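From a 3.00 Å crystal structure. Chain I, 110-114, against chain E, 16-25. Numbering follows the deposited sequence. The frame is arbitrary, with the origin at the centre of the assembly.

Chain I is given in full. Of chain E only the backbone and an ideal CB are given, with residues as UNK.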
# COMPACT_ATOMS: atom_id res chain seq x y z
N GLY I 110 -14.83 -21.57 8.25
CA GLY I 110 -14.80 -20.15 8.00
C GLY I 110 -16.19 -19.57 8.08
O GLY I 110 -17.18 -20.31 8.01
N CYS I 111 -16.28 -18.25 8.22
CA CYS I 111 -17.57 -17.61 8.47
C CYS I 111 -17.67 -16.22 7.85
O CYS I 111 -16.69 -15.49 7.75
CB CYS I 111 -17.82 -17.52 9.97
SG CYS I 111 -19.37 -16.71 10.43
N LYS I 112 -18.88 -15.86 7.43
CA LYS I 112 -19.14 -14.57 6.82
C LYS I 112 -20.47 -14.00 7.31
O LYS I 112 -21.45 -14.73 7.46
CB LYS I 112 -19.14 -14.71 5.29
CG LYS I 112 -19.33 -13.40 4.54
CD LYS I 112 -18.29 -12.36 4.94
CE LYS I 112 -18.62 -10.99 4.34
NZ LYS I 112 -17.79 -9.91 4.95
N VAL I 113 -20.50 -12.70 7.58
CA VAL I 113 -21.70 -12.04 8.10
C VAL I 113 -22.23 -10.94 7.18
O VAL I 113 -21.53 -9.98 6.89
CB VAL I 113 -21.45 -11.42 9.47
CG1 VAL I 113 -22.58 -10.48 9.83
CG2 VAL I 113 -21.31 -12.51 10.51
N SER I 114 -23.48 -11.10 6.75
CA SER I 114 -24.14 -10.13 5.88
C SER I 114 -25.46 -9.73 6.52
O SER I 114 -25.92 -10.37 7.46
CB SER I 114 -24.42 -10.73 4.51
OG SER I 114 -23.25 -11.20 3.88
N UNK E 16 -12.74 -17.16 13.45
CA UNK E 16 -13.14 -16.71 12.12
C UNK E 16 -14.37 -15.81 12.25
O UNK E 16 -14.49 -14.80 11.56
CB UNK E 16 -13.43 -17.90 11.20
N UNK E 17 -15.27 -16.19 13.15
CA UNK E 17 -16.47 -15.42 13.44
C UNK E 17 -16.12 -14.10 14.14
O UNK E 17 -16.75 -13.07 13.90
CB UNK E 17 -17.43 -16.24 14.30
N UNK E 18 -15.11 -14.15 15.00
CA UNK E 18 -14.62 -12.95 15.68
C UNK E 18 -14.04 -11.97 14.68
O UNK E 18 -14.35 -10.78 14.71
CB UNK E 18 -13.57 -13.31 16.73
N UNK E 19 -13.18 -12.47 13.81
CA UNK E 19 -12.55 -11.63 12.80
C UNK E 19 -13.57 -10.97 11.88
O UNK E 19 -13.46 -9.79 11.56
CB UNK E 19 -11.57 -12.46 11.97
N UNK E 20 -14.57 -11.74 11.47
CA UNK E 20 -15.58 -11.21 10.55
C UNK E 20 -16.31 -10.00 11.12
O UNK E 20 -16.55 -9.03 10.42
CB UNK E 20 -16.59 -12.30 10.20
N UNK E 21 -16.66 -10.06 12.40
CA UNK E 21 -17.35 -8.94 13.04
C UNK E 21 -16.44 -7.72 13.11
O UNK E 21 -16.84 -6.61 12.76
CB UNK E 21 -17.82 -9.33 14.44
N UNK E 22 -15.20 -7.93 13.56
CA UNK E 22 -14.22 -6.87 13.63
C UNK E 22 -14.06 -6.20 12.27
O UNK E 22 -13.83 -5.00 12.18
CB UNK E 22 -12.88 -7.42 14.12
N UNK E 23 -14.20 -6.99 11.22
CA UNK E 23 -14.08 -6.48 9.86
C UNK E 23 -15.16 -5.45 9.56
O UNK E 23 -14.92 -4.51 8.80
CB UNK E 23 -14.16 -7.63 8.85
N UNK E 24 -16.34 -5.63 10.14
CA UNK E 24 -17.46 -4.74 9.87
C UNK E 24 -17.39 -3.42 10.64
O UNK E 24 -18.03 -2.45 10.26
CB UNK E 24 -18.77 -5.46 10.21
N UNK E 25 -16.59 -3.38 11.70
CA UNK E 25 -16.56 -2.20 12.55
C UNK E 25 -16.27 -0.93 11.76
O UNK E 25 -16.89 0.10 11.99
CB UNK E 25 -15.51 -2.38 13.65

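Chain E runs as a helix beside the strand of chain I, the two directions 34° apart and their axes 7.5 Å from each other at closest approach. Cys111(I) and Val113(I) point toward the helix, while Lys112(I) and Ser114(I) point away, so the strand offers a thiol, a valine and the backbone between them. The end of the Lys112(I) side chain nevertheless comes nearer, bringing its aliphatic part and a positive charge close to the helix.

At position 16 the CB points toward chain I and its ideal place is 4.1 Å from both Cys111(I) N and Gly110(I) CA. Backbone crowds the first carbon, but there is no side chain on the glycine to obstruct what follows, so a flexible chain, polar or apolar, would suit. The residue is Glu16(E), whose CG packs 4.0 Å from Gly110(I) CA.

Position 17 points sideways, its CB 4.4 Å from Cys111(I) SG. A large apolar side chain could reach along the thiol toward the valine; leucine, methionine or an aromatic would all serve. Phe17(E), with chi1 in t, brings CD1 to 3.6 Å from Cys111(I) SG, the sulfur lying at the ring edge, and CE1 to 4.1 Å from Val113(I) CG2.

Positions 18 and 19 are out of reach of the strand, which therefore sets no demand on them. They are Gln18(E) and Asn19(E).

Position 20 faces the strand closely: its CB is 4.0 Å from Cys111(I) O and 4.7 Å from Val113(I) N. The space favours a small side chain, and the carbonyl favours a donor; serine or threonine would meet both demands, alanine or valine only that of size. Thr20(E) answers both features. Its OG1 lies 2.8 Å from Cys111(I) O, within hydrogen-bonding distance, although Glu16(E) O is also in reach of the same proton, 3.1 Å from OG1. Its methyl CG2 sits 3.7 Å from Val113(I) CB.

Position 21 points sideways, with nothing of chain I within 5.5 Å of its CB. A longer apolar chain is needed to reach the valine, as leucine, isoleucine or methionine might. In Leu21(E) the end comes nearer, CD2 lying 4.0 Å from Val113(I) CG2.

Position 22, out of reach, is Asp22(E), whose OD1 accepts a hydrogen bond from Gln18(E) NE2 at 3.2 Å. Position 23 points toward the strand across open space, with Lys112(I) NZ 5.8 Å from its CB; a small residue fits, and a longer polar or acidic one would also be plausible. Ala23(E) makes no contact.

Position 24 also points toward chain I from a distance, so length and apolarity are useful. Leu24(E) places CD1 3.8 Å from Val113(I) CG1, extending the apolar patch. Position 25 lies beyond reach and is Asp25(E).

Chain E 16-25: EFQNTLDALD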
# COMPACT_ATOMS: atom_id res chain seq x y z
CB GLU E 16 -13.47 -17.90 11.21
CG GLU E 16 -12.27 -18.69 10.72
CD GLU E 16 -11.52 -17.99 9.61
OE1 GLU E 16 -11.37 -16.75 9.67
OE2 GLU E 16 -11.07 -18.69 8.67
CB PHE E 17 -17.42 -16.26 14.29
CG PHE E 17 -18.71 -15.57 14.64
CD1 PHE E 17 -19.64 -15.26 13.66
CD2 PHE E 17 -19.01 -15.26 15.95
CE1 PHE E 17 -20.82 -14.63 13.98
CE2 PHE E 17 -20.19 -14.64 16.28
CZ PHE E 17 -21.10 -14.32 15.30
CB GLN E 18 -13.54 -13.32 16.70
CG GLN E 18 -12.90 -12.12 17.38
CD GLN E 18 -13.76 -11.57 18.50
OE1 GLN E 18 -14.06 -12.27 19.47
NE2 GLN E 18 -14.15 -10.30 18.38
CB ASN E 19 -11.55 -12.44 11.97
CG ASN E 19 -10.18 -12.49 12.61
OD1 ASN E 19 -10.03 -12.30 13.82
ND2 ASN E 19 -9.16 -12.74 11.80
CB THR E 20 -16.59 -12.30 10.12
OG1 THR E 20 -15.92 -13.27 9.30
CG2 THR E 20 -17.73 -11.68 9.34
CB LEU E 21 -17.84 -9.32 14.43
CG LEU E 21 -18.87 -10.45 14.49
CD1 LEU E 21 -19.44 -10.57 15.89
CD2 LEU E 21 -19.98 -10.23 13.48
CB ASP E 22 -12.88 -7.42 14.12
CG ASP E 22 -12.96 -7.96 15.54
OD1 ASP E 22 -14.09 -8.13 16.05
OD2 ASP E 22 -11.89 -8.21 16.15
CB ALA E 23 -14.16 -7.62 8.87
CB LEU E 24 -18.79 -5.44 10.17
CG LEU E 24 -19.13 -6.59 9.22
CD1 LEU E 24 -20.18 -7.50 9.82
CD2 LEU E 24 -19.58 -6.04 7.87
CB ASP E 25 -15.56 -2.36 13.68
CG ASP E 25 -15.93 -3.48 14.61
OD1 ASP E 25 -17.10 -3.92 14.56
OD2 ASP E 25 -15.06 -3.92 15.40
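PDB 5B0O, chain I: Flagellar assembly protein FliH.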